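Local coordinates for protein esterase (Thermotoga maritima, PDB 3DOH) that is a thermostable esterase, probably hydrolysing carboxylic ester bonds, with an immunoglobulin-like N-terminal domain joined to an alpha/beta-hydrolase domain, at residues 18-23 and 103-108; 196-201 and 365-370; 210-215 and 374-379. All blocks are in the same frame, centred on the assembly; numbering follows the deposited sequence.

In the fold
The three contacts illustrate how each part of a two-domain chain is held together by segments far apart in sequence. Contact 1 lies within the immunoglobulin-like domain, contacts 2 and 3 within the hydrolase part. Contacts 1 and 2 have centres about 17 Å apart and nearest atoms about 3 Å apart. Contacts 2 and 3, centres about 14 Å apart, share helix 369-376 and meet the second subunit; Phe376 of the helix does the touching in contact 3, residues just before it in contact 2. Contact 2 reaches the probable nucleophile elbow; a sulfate ion, probably from crystallisation, lies about 4 Å from the Arg198 side chain. Contact 3 is about 29 Å from contact 1, centre to centre.

Contact 1. Residues 18-23 and 103-108; sequences EGEKVC and NTRMKL
Glu20 and Arg105 supply the charged half of this contact, joined by a salt bridge between Glu20 OE1 and Arg105 NH1. The modelled separation is too short to be taken literally, and the place of NH1 is doubtful, so the pairing matters here rather than its length. The two side chains cross at about a right angle. Glu20 comes to the guanidinium at its edge, near its plane, although the carboxylate and guanidinium planes are turned 39° from each other. With CG anti to the backbone N (chi1 173°) and an extended chain beyond, Glu20 stretches straight out from its strand, whereas the arginine has to bend at chi3 to present NH1.

The carboxylate is buried and well supplied with partners: OE1 also bonds to the hydroxyl of Thr94, and OE2 to those of Thr13 and Tyr191. This should hold its rotation. Arg105 uses NH2 for a second salt bridge, to Glu136, so its positive charge is probably shared between two acids.

The apolar half is smaller. Val22 and Leu108 reach toward each other tip to tip, with Val22 CG2 and Leu108 CD1 4.0 Å apart.

Both pairs fasten the loop that leads into strand 110-114 to the beginning of strand 19-29, within the immunoglobulin-like fold. Strand 8-16 pairs with strand 19-29, and strand 129-139 lends Glu136 and packs His138 against both charged residues. Helix 192-195, which like Tyr191 belongs to the hydrolase part, closes over Glu20 and Arg105, placing the salt bridge where the two domains meet.

Contact 2. Residues 196-201 and 365-370; sequences GNRGAV and TYENQE
Tyr366, which follows Thr365 in the second segment, lays one face of its ring against Gly199. The glycine CA stands 3.4 Å above the ring plane, offset toward the rim, and is nearest Tyr366 CE2, at 3.5 Å. This is a CH-pi contact over the ring face. Keeping CG anti to the carbonyl carbon (chi1 -67°), the tyrosine sends its ring toward the 196-201 loop, while its hydroxyl is bonded to Thr268 OG1. Replacing it by an alanine takes away both ring and hydroxyl, which would probably open a gap beside Gly199 and leave Thr268 without this partner.

Glu367 comes next and turns back toward Arg198 through a bend at chi2. Its OE2 lies 3.3 Å from Arg198 CD, the two side chains crossing at a slant, and makes a long salt bridge to Arg198 NH1, at 3.8 Å; the carboxylate and guanidinium planes are 33° apart. The stronger partner of this NH1 is Glu347 of the second subunit. Since Glu347 also comes close to Glu367, the arginine probably eases the repulsion between the two acids.

Asn368 breaks the helical run and serves as N-cap of helix 369-376. Its OD1 accepts a weak bond from Glu370 N (2.9 Å, with an N-H...O angle of 120°) and another bond from Ala371 N. Its own backbone N is bonded to Thr365 O, closing the turn between the two helices.

Thr268 belongs to strand 264-270, which in an alpha/beta-hydrolase runs into the nucleophile elbow, probably centred here on Ser271. Tyr366 also touches that elbow, so its ring bridges the 196-201 loop and the likely catalytic turn.

Contact 3. Residues 210-215 and 374-379; sequences VVHPCF and WLFEQS
The imidazole of His212 and the ring of Phe376 lie almost parallel, their planes only 4° apart, but are slid so far that they barely overlap, with 4.9 Å between centroids. Each ring instead receives the other residue's CB on a face. His212 CB stands over the centre of the phenyl ring, 3.7 Å above its plane, and Phe376 CB sits 3.8 Å above the imidazole, toward its rim. The imidazole is thus sandwiched, since Val211 CB lies over its opposite face. Both residues hold CG anti to the carbonyl carbon (chi1 -45° in His212, -72° in Phe376), which turns each ring so that one of its faces meets the other residue's CB.

At the edge of the phenyl ring comes a sulfur-aromatic contact: Cys214 SG is near the ring plane and 3.9 Å from Phe376 CZ.

These groups join two elements of the alpha/beta-hydrolase domain. Residues 210-214 lead into strand 215-219 of the mixed central sheet, which Phe215 begins, and Phe376 belongs to the last helical stretch, 369-376. The phenyl ring also packs on Pro175 and Val177 of the neighbouring strand 174-180, so it is wedged between sheet and loop.

After Phe376 the chain turns, with Gln378 N bonded to Leu375 O and Gln378 NE2 donating to Trp374 O at 3.1 Å, while the same NE2 hangs over one face of the Trp374 indole. On the loop side, Val210 and Val211 pack on Lys332 and Val331 of the second subunit.

Contact 1. Residues 18-23 and 103-108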
loop_
_atom_site.group_PDB
_atom_site.type_symbol
_atom_site.label_atom_id
_atom_site.label_comp_id
_atom_site.label_asym_id
_atom_site.label_seq_id
_atom_site.Cartn_x
_atom_site.Cartn_y
_atom_site.Cartn_z
ATOM N N GLU A 18 -26.935 -8.196 -5.887
ATOM C CA GLU A 18 -26.894 -9.023 -4.666
ATOM C C GLU A 18 -28.011 -8.648 -3.671
ATOM O O GLU A 18 -27.964 -9.019 -2.489
ATOM C CB GLU A 18 -25.522 -8.955 -4.002
ATOM C CG GLU A 18 -24.333 -8.879 -5.003
ATOM C CD GLU A 18 -23.717 -7.466 -5.141
ATOM O OE1 GLU A 18 -24.149 -6.672 -6.057
ATOM O OE2 GLU A 18 -22.797 -7.161 -4.313
ATOM N N GLY A 19 -29.017 -7.916 -4.167
ATOM C CA GLY A 19 -30.163 -7.526 -3.378
ATOM C C GLY A 19 -30.306 -6.042 -3.142
ATOM O O GLY A 19 -29.512 -5.231 -3.657
ATOM N N GLU A 20 -31.313 -5.684 -2.353
ATOM C CA GLU A 20 -31.726 -4.297 -2.199
ATOM C C GLU A 20 -30.842 -3.574 -1.191
ATOM O O GLU A 20 -30.607 -4.061 -0.085
ATOM C CB GLU A 20 -33.191 -4.219 -1.764
ATOM C CG GLU A 20 -33.664 -2.815 -1.426
ATOM C CD GLU A 20 -34.852 -2.811 -0.485
ATOM O OE1 GLU A 20 -34.933 -3.713 0.376
ATOM O OE2 GLU A 20 -35.705 -1.907 -0.606
ATOM N N LYS A 21 -30.356 -2.405 -1.589
ATOM C CA LYS A 21 -29.445 -1.629 -0.784
ATOM C C LYS A 21 -29.996 -0.227 -0.732
ATOM O O LYS A 21 -30.662 0.229 -1.672
ATOM C CB LYS A 21 -28.057 -1.530 -1.403
ATOM C CG LYS A 21 -27.240 -2.814 -1.730
ATOM C CD LYS A 21 -25.840 -2.365 -2.226
ATOM C CE LYS A 21 -24.910 -3.503 -2.485
ATOM N NZ LYS A 21 -24.550 -4.198 -1.230
ATOM N N VAL A 22 -29.706 0.462 0.362
ATOM C CA VAL A 22 -29.939 1.892 0.439
ATOM C C VAL A 22 -28.770 2.586 -0.301
ATOM O O VAL A 22 -27.615 2.526 0.156
ATOM C CB VAL A 22 -29.951 2.406 1.895
ATOM C CG1 VAL A 22 -30.409 3.824 1.921
ATOM C CG2 VAL A 22 -30.845 1.582 2.762
ATOM N N CYS A 23 -29.099 3.257 -1.408
ATOM C CA CYS A 23 -28.114 3.860 -2.299
ATOM C C CYS A 23 -28.116 5.377 -2.193
ATOM O O CYS A 23 -27.144 6.033 -2.543
ATOM C CB CYS A 23 -28.357 3.430 -3.746
ATOM S SG CYS A 23 -29.898 4.034 -4.413
ATOM N N ASN A 103 -34.274 -15.643 4.907
ATOM C CA ASN A 103 -33.742 -14.296 5.077
ATOM C C ASN A 103 -34.797 -13.320 5.587
ATOM O O ASN A 103 -35.993 -13.516 5.373
ATOM C CB ASN A 103 -33.145 -13.786 3.764
ATOM C CG ASN A 103 -32.065 -14.699 3.221
ATOM O OD1 ASN A 103 -31.653 -15.653 3.882
ATOM N ND2 ASN A 103 -31.598 -14.412 2.011
ATOM N N THR A 104 -34.346 -12.268 6.263
ATOM C CA THR A 104 -35.250 -11.261 6.806
ATOM C C THR A 104 -34.749 -9.852 6.508
ATOM O O THR A 104 -33.547 -9.586 6.562
ATOM C CB THR A 104 -35.424 -11.423 8.328
ATOM O OG1 THR A 104 -36.170 -10.314 8.846
ATOM C CG2 THR A 104 -34.070 -11.484 9.016
ATOM N N ARG A 105 -35.676 -8.953 6.195
ATOM C CA ARG A 105 -35.342 -7.549 5.986
ATOM C C ARG A 105 -35.555 -6.736 7.259
ATOM O O ARG A 105 -36.651 -6.236 7.510
ATOM C CB ARG A 105 -36.174 -6.964 4.844
ATOM C CG ARG A 105 -35.492 -5.831 4.095
ATOM C CD ARG A 105 -36.479 -5.071 3.225
ATOM N NE ARG A 105 -36.864 -3.794 3.820
ATOM C CZ ARG A 105 -36.655 -2.611 3.252
ATOM N NH1 ARG A 105 -36.061 -2.538 2.068
ATOM N NH2 ARG A 105 -37.038 -1.501 3.867
ATOM N N MET A 106 -34.500 -6.610 8.057
ATOM C CA MET A 106 -34.174 -5.343 8.701
ATOM C C MET A 106 -35.201 -4.268 8.357
ATOM O O MET A 106 -35.226 -3.755 7.239
ATOM C CB MET A 106 -32.774 -4.880 8.295
ATOM C CG MET A 106 -31.823 -4.676 9.464
ATOM S SD MET A 106 -30.103 -4.531 8.945
ATOM C CE MET A 106 -29.559 -3.157 9.958
ATOM N N LYS A 107 -36.047 -3.934 9.327
ATOM C CA LYS A 107 -36.494 -2.559 9.513
ATOM C C LYS A 107 -35.325 -1.582 9.424
ATOM O O LYS A 107 -34.304 -1.760 10.088
ATOM C CB LYS A 107 -37.207 -2.404 10.857
ATOM C CG LYS A 107 -36.379 -2.847 12.052
ATOM C CD LYS A 107 -37.240 -3.552 13.089
ATOM C CE LYS A 107 -38.086 -4.644 12.455
ATOM N NZ LYS A 107 -39.467 -4.174 12.157
ATOM N N LEU A 108 -35.482 -0.552 8.599
ATOM C CA LEU A 108 -34.374 0.371 8.292
ATOM C C LEU A 108 -34.270 1.513 9.264
ATOM O O LEU A 108 -35.269 2.135 9.582
ATOM C CB LEU A 108 -34.468 0.919 6.858
ATOM C CG LEU A 108 -34.120 -0.105 5.784
ATOM C CD1 LEU A 108 -34.341 0.469 4.380
ATOM C CD2 LEU A 108 -32.675 -0.564 6.017
#

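Contact 2. Residues 196-201 and 365-370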
loop_
_atom_site.group_PDB
_atom_site.type_symbol
_atom_site.label_atom_id
_atom_site.label_comp_id
_atom_site.label_asym_id
_atom_site.label_seq_id
_atom_site.Cartn_x
_atom_site.Cartn_y
_atom_site.Cartn_z
ATOM N N GLY A 196 -34.666 -9.433 -2.917
ATOM C CA GLY A 196 -33.497 -10.265 -2.642
ATOM C C GLY A 196 -32.490 -10.320 -3.775
ATOM O O GLY A 196 -31.314 -10.509 -3.521
ATOM N N ASN A 197 -32.942 -10.128 -5.017
ATOM C CA ASN A 197 -32.074 -10.093 -6.219
ATOM C C ASN A 197 -32.814 -9.397 -7.388
ATOM O O ASN A 197 -33.920 -8.910 -7.185
ATOM C CB ASN A 197 -31.650 -11.504 -6.587
ATOM C CG ASN A 197 -32.815 -12.462 -6.571
ATOM O OD1 ASN A 197 -32.771 -13.512 -5.904
ATOM N ND2 ASN A 197 -33.878 -12.117 -7.314
ATOM N N ARG A 198 -32.232 -9.345 -8.583
ATOM C CA ARG A 198 -32.785 -8.543 -9.665
ATOM C C ARG A 198 -33.783 -9.383 -10.472
ATOM O O ARG A 198 -34.197 -9.023 -11.579
ATOM C CB ARG A 198 -31.662 -7.970 -10.557
ATOM C CG ARG A 198 -30.958 -6.645 -10.080
ATOM C CD ARG A 198 -30.696 -5.645 -11.258
ATOM N NE ARG A 198 -30.746 -4.229 -10.825
ATOM C CZ ARG A 198 -29.691 -3.374 -10.746
ATOM N NH1 ARG A 198 -28.442 -3.760 -11.088
ATOM N NH2 ARG A 198 -29.867 -2.104 -10.317
ATOM N N GLY A 199 -34.196 -10.510 -9.891
ATOM C CA GLY A 199 -35.043 -11.502 -10.589
ATOM C C GLY A 199 -36.373 -11.008 -11.113
ATOM O O GLY A 199 -36.832 -11.434 -12.191
ATOM N N ALA A 200 -37.005 -10.104 -10.364
ATOM C CA ALA A 200 -38.328 -9.602 -10.751
ATOM C C ALA A 200 -38.166 -8.282 -11.490
ATOM O O ALA A 200 -38.795 -8.011 -12.495
ATOM C CB ALA A 200 -39.214 -9.413 -9.516
ATOM N N VAL A 201 -37.249 -7.496 -10.974
ATOM C CA VAL A 201 -37.171 -6.095 -11.211
ATOM C C VAL A 201 -36.456 -5.755 -12.528
ATOM O O VAL A 201 -36.767 -4.762 -13.192
ATOM C CB VAL A 201 -36.457 -5.542 -9.959
ATOM C CG1 VAL A 201 -35.169 -4.828 -10.270
ATOM C CG2 VAL A 201 -37.427 -4.844 -9.017
ATOM N N THR A 365 -26.528 -13.816 -14.348
ATOM C CA THR A 365 -27.507 -14.230 -15.338
ATOM C C THR A 365 -28.475 -13.102 -15.623
ATOM O O THR A 365 -28.679 -12.768 -16.777
ATOM C CB THR A 365 -28.231 -15.470 -14.862
ATOM O OG1 THR A 365 -27.249 -16.484 -14.668
ATOM C CG2 THR A 365 -29.230 -15.931 -15.857
ATOM N N TYR A 366 -29.047 -12.504 -14.576
ATOM C CA TYR A 366 -29.948 -11.366 -14.756
ATOM C C TYR A 366 -29.237 -10.122 -15.256
ATOM O O TYR A 366 -29.885 -9.155 -15.690
ATOM C CB TYR A 366 -30.801 -11.091 -13.502
ATOM C CG TYR A 366 -31.785 -12.217 -13.263
ATOM C CD1 TYR A 366 -32.558 -12.709 -14.315
ATOM C CD2 TYR A 366 -31.925 -12.823 -12.000
ATOM C CE1 TYR A 366 -33.458 -13.761 -14.114
ATOM C CE2 TYR A 366 -32.826 -13.897 -11.815
ATOM C CZ TYR A 366 -33.586 -14.334 -12.877
ATOM O OH TYR A 366 -34.465 -15.367 -12.737
ATOM N N GLU A 367 -27.911 -10.155 -15.233
ATOM C CA GLU A 367 -27.117 -9.070 -15.823
ATOM C C GLU A 367 -26.738 -9.339 -17.294
ATOM O O GLU A 367 -26.070 -8.525 -17.928
ATOM C CB GLU A 367 -25.909 -8.692 -14.937
ATOM C CG GLU A 367 -26.259 -8.067 -13.564
ATOM C CD GLU A 367 -27.216 -6.836 -13.631
ATOM O OE1 GLU A 367 -26.778 -5.746 -14.066
ATOM O OE2 GLU A 367 -28.410 -6.953 -13.222
ATOM N N ASN A 368 -27.244 -10.421 -17.864
ATOM C CA ASN A 368 -26.922 -10.779 -19.238
ATOM C C ASN A 368 -27.953 -10.254 -20.268
ATOM O O ASN A 368 -29.073 -10.802 -20.396
ATOM C CB ASN A 368 -26.819 -12.294 -19.284
ATOM C CG ASN A 368 -26.294 -12.831 -20.599
ATOM O OD1 ASN A 368 -26.533 -12.265 -21.683
ATOM N ND2 ASN A 368 -25.616 -13.988 -20.514
ATOM N N GLN A 369 -27.580 -9.201 -21.000
ATOM C CA GLN A 369 -28.486 -8.550 -21.969
ATOM C C GLN A 369 -28.912 -9.539 -23.064
ATOM O O GLN A 369 -30.029 -9.461 -23.569
ATOM C CB GLN A 369 -27.904 -7.211 -22.545
ATOM C CG GLN A 369 -28.683 -6.688 -23.803
ATOM C CD GLN A 369 -28.414 -5.209 -24.217
ATOM O OE1 GLN A 369 -27.304 -4.691 -24.060
ATOM N NE2 GLN A 369 -29.447 -4.541 -24.780
ATOM N N GLU A 370 -28.032 -10.467 -23.409
ATOM C CA GLU A 370 -28.302 -11.472 -24.428
ATOM C C GLU A 370 -29.488 -12.351 -23.979
ATOM O O GLU A 370 -30.442 -12.585 -24.731
ATOM C CB GLU A 370 -27.034 -12.338 -24.657
ATOM C CG GLU A 370 -26.575 -12.499 -26.121
ATOM C CD GLU A 370 -26.192 -13.976 -26.557
ATOM O OE1 GLU A 370 -25.157 -14.565 -26.073
ATOM O OE2 GLU A 370 -26.941 -14.534 -27.422
#

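Contact 3. Residues 210-215 and 374-379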
loop_
_atom_site.group_PDB
_atom_site.type_symbol
_atom_site.label_atom_id
_atom_site.label_comp_id
_atom_site.label_asym_id
_atom_site.label_seq_id
_atom_site.Cartn_x
_atom_site.Cartn_y
_atom_site.Cartn_z
ATOM N N VAL A 210 -39.106 -0.155 -22.362
ATOM C CA VAL A 210 -39.272 0.728 -23.494
ATOM C C VAL A 210 -39.068 -0.007 -24.820
ATOM O O VAL A 210 -39.547 0.445 -25.874
ATOM C CB VAL A 210 -38.268 1.882 -23.345
ATOM C CG1 VAL A 210 -36.944 1.592 -24.124
ATOM C CG2 VAL A 210 -38.898 3.148 -23.736
ATOM N N VAL A 211 -38.377 -1.154 -24.788
ATOM C CA VAL A 211 -38.322 -2.018 -25.990
ATOM C C VAL A 211 -39.198 -3.273 -25.927
ATOM O O VAL A 211 -39.582 -3.805 -26.961
ATOM C CB VAL A 211 -36.859 -2.320 -26.484
ATOM C CG1 VAL A 211 -36.135 -1.028 -26.720
ATOM C CG2 VAL A 211 -36.100 -3.100 -25.477
ATOM N N HIS A 212 -39.500 -3.728 -24.715
ATOM C CA HIS A 212 -40.363 -4.888 -24.526
ATOM C C HIS A 212 -41.249 -4.721 -23.295
ATOM O O HIS A 212 -41.042 -5.379 -22.277
ATOM C CB HIS A 212 -39.528 -6.164 -24.403
ATOM C CG HIS A 212 -38.430 -6.267 -25.415
ATOM N ND1 HIS A 212 -37.121 -5.939 -25.131
ATOM C CD2 HIS A 212 -38.446 -6.662 -26.710
ATOM C CE1 HIS A 212 -36.379 -6.128 -26.208
ATOM N NE2 HIS A 212 -37.158 -6.566 -27.180
ATOM N N PRO A 213 -42.235 -3.837 -23.398
ATOM C CA PRO A 213 -43.310 -3.763 -22.404
ATOM C C PRO A 213 -43.985 -5.115 -22.199
ATOM O O PRO A 213 -43.978 -5.950 -23.103
ATOM C CB PRO A 213 -44.294 -2.774 -23.031
ATOM C CG PRO A 213 -44.074 -2.912 -24.496
ATOM C CD PRO A 213 -42.607 -3.187 -24.667
ATOM N N CYS A 214 -44.564 -5.321 -21.020
ATOM C CA CYS A 214 -44.070 -6.327 -20.088
ATOM C C CYS A 214 -44.797 -6.246 -18.750
ATOM O O CYS A 214 -44.728 -5.232 -18.055
ATOM C CB CYS A 214 -42.563 -6.169 -19.878
ATOM S SG CYS A 214 -41.816 -7.444 -18.835
ATOM N N PHE A 215 -45.495 -7.321 -18.396
ATOM C CA PHE A 215 -45.920 -7.535 -17.034
ATOM C C PHE A 215 -44.931 -8.459 -16.320
ATOM O O PHE A 215 -44.301 -9.342 -16.934
ATOM C CB PHE A 215 -47.273 -8.239 -17.015
ATOM C CG PHE A 215 -48.434 -7.408 -17.521
ATOM C CD1 PHE A 215 -48.706 -7.309 -18.882
ATOM C CD2 PHE A 215 -49.308 -6.802 -16.627
ATOM C CE1 PHE A 215 -49.793 -6.566 -19.352
ATOM C CE2 PHE A 215 -50.422 -6.061 -17.089
ATOM C CZ PHE A 215 -50.662 -5.941 -18.436
ATOM N N TRP A 374 -33.051 -12.583 -25.664
ATOM C CA TRP A 374 -33.443 -13.880 -26.143
ATOM C C TRP A 374 -34.824 -14.278 -25.621
ATOM O O TRP A 374 -35.626 -14.873 -26.340
ATOM C CB TRP A 374 -32.411 -14.905 -25.716
ATOM C CG TRP A 374 -32.853 -16.335 -25.969
ATOM C CD1 TRP A 374 -32.678 -17.055 -27.129
ATOM C CD2 TRP A 374 -33.549 -17.224 -25.049
ATOM N NE1 TRP A 374 -33.191 -18.325 -26.970
ATOM C CE2 TRP A 374 -33.727 -18.454 -25.713
ATOM C CE3 TRP A 374 -33.988 -17.111 -23.724
ATOM C CZ2 TRP A 374 -34.370 -19.552 -25.103
ATOM C CZ3 TRP A 374 -34.628 -18.217 -23.122
ATOM C CH2 TRP A 374 -34.813 -19.404 -23.815
ATOM N N LEU A 375 -35.123 -13.957 -24.364
ATOM C CA LEU A 375 -36.377 -14.447 -23.812
ATOM C C LEU A 375 -37.476 -13.786 -24.607
ATOM O O LEU A 375 -38.430 -14.455 -25.016
ATOM C CB LEU A 375 -36.496 -14.170 -22.323
ATOM C CG LEU A 375 -37.732 -14.642 -21.542
ATOM C CD1 LEU A 375 -37.628 -16.112 -21.182
ATOM C CD2 LEU A 375 -37.798 -13.833 -20.292
ATOM N N PHE A 376 -37.289 -12.496 -24.892
ATOM C CA PHE A 376 -38.306 -11.735 -25.615
ATOM C C PHE A 376 -38.516 -12.102 -27.086
ATOM O O PHE A 376 -39.564 -11.781 -27.650
ATOM C CB PHE A 376 -38.198 -10.207 -25.401
ATOM C CG PHE A 376 -38.620 -9.797 -24.040
ATOM C CD1 PHE A 376 -39.928 -9.991 -23.623
ATOM C CD2 PHE A 376 -37.712 -9.280 -23.140
ATOM C CE1 PHE A 376 -40.335 -9.647 -22.338
ATOM C CE2 PHE A 376 -38.132 -8.940 -21.840
ATOM C CZ PHE A 376 -39.446 -9.138 -21.443
ATOM N N GLU A 377 -37.560 -12.765 -27.719
ATOM C CA GLU A 377 -37.859 -13.220 -29.082
ATOM C C GLU A 377 -38.602 -14.562 -29.087
ATOM O O GLU A 377 -38.852 -15.137 -30.151
ATOM C CB GLU A 377 -36.644 -13.174 -29.995
ATOM C CG GLU A 377 -35.342 -13.427 -29.258
ATOM C CD GLU A 377 -34.102 -12.890 -29.988
ATOM O OE1 GLU A 377 -33.217 -13.699 -30.383
ATOM O OE2 GLU A 377 -34.015 -11.654 -30.161
ATOM N N GLN A 378 -38.999 -15.061 -27.910
ATOM C CA GLN A 378 -39.752 -16.326 -27.889
ATOM C C GLN A 378 -41.267 -16.113 -27.841
ATOM O O GLN A 378 -41.737 -15.047 -27.434
ATOM C CB GLN A 378 -39.291 -17.249 -26.779
ATOM C CG GLN A 378 -37.803 -17.475 -26.688
ATOM C CD GLN A 378 -37.105 -17.888 -27.994
ATOM O OE1 GLN A 378 -37.572 -18.746 -28.755
ATOM N NE2 GLN A 378 -35.959 -17.283 -28.230
ATOM N N SER A 379 -42.009 -17.137 -28.271
ATOM C CA SER A 379 -43.479 -17.114 -28.437
ATOM C C SER A 379 -43.973 -18.483 -28.931
ATOM O O SER A 379 -43.153 -19.326 -29.292
ATOM C CB SER A 379 -43.892 -16.049 -29.460
ATOM O OG SER A 379 -45.259 -16.186 -29.784
#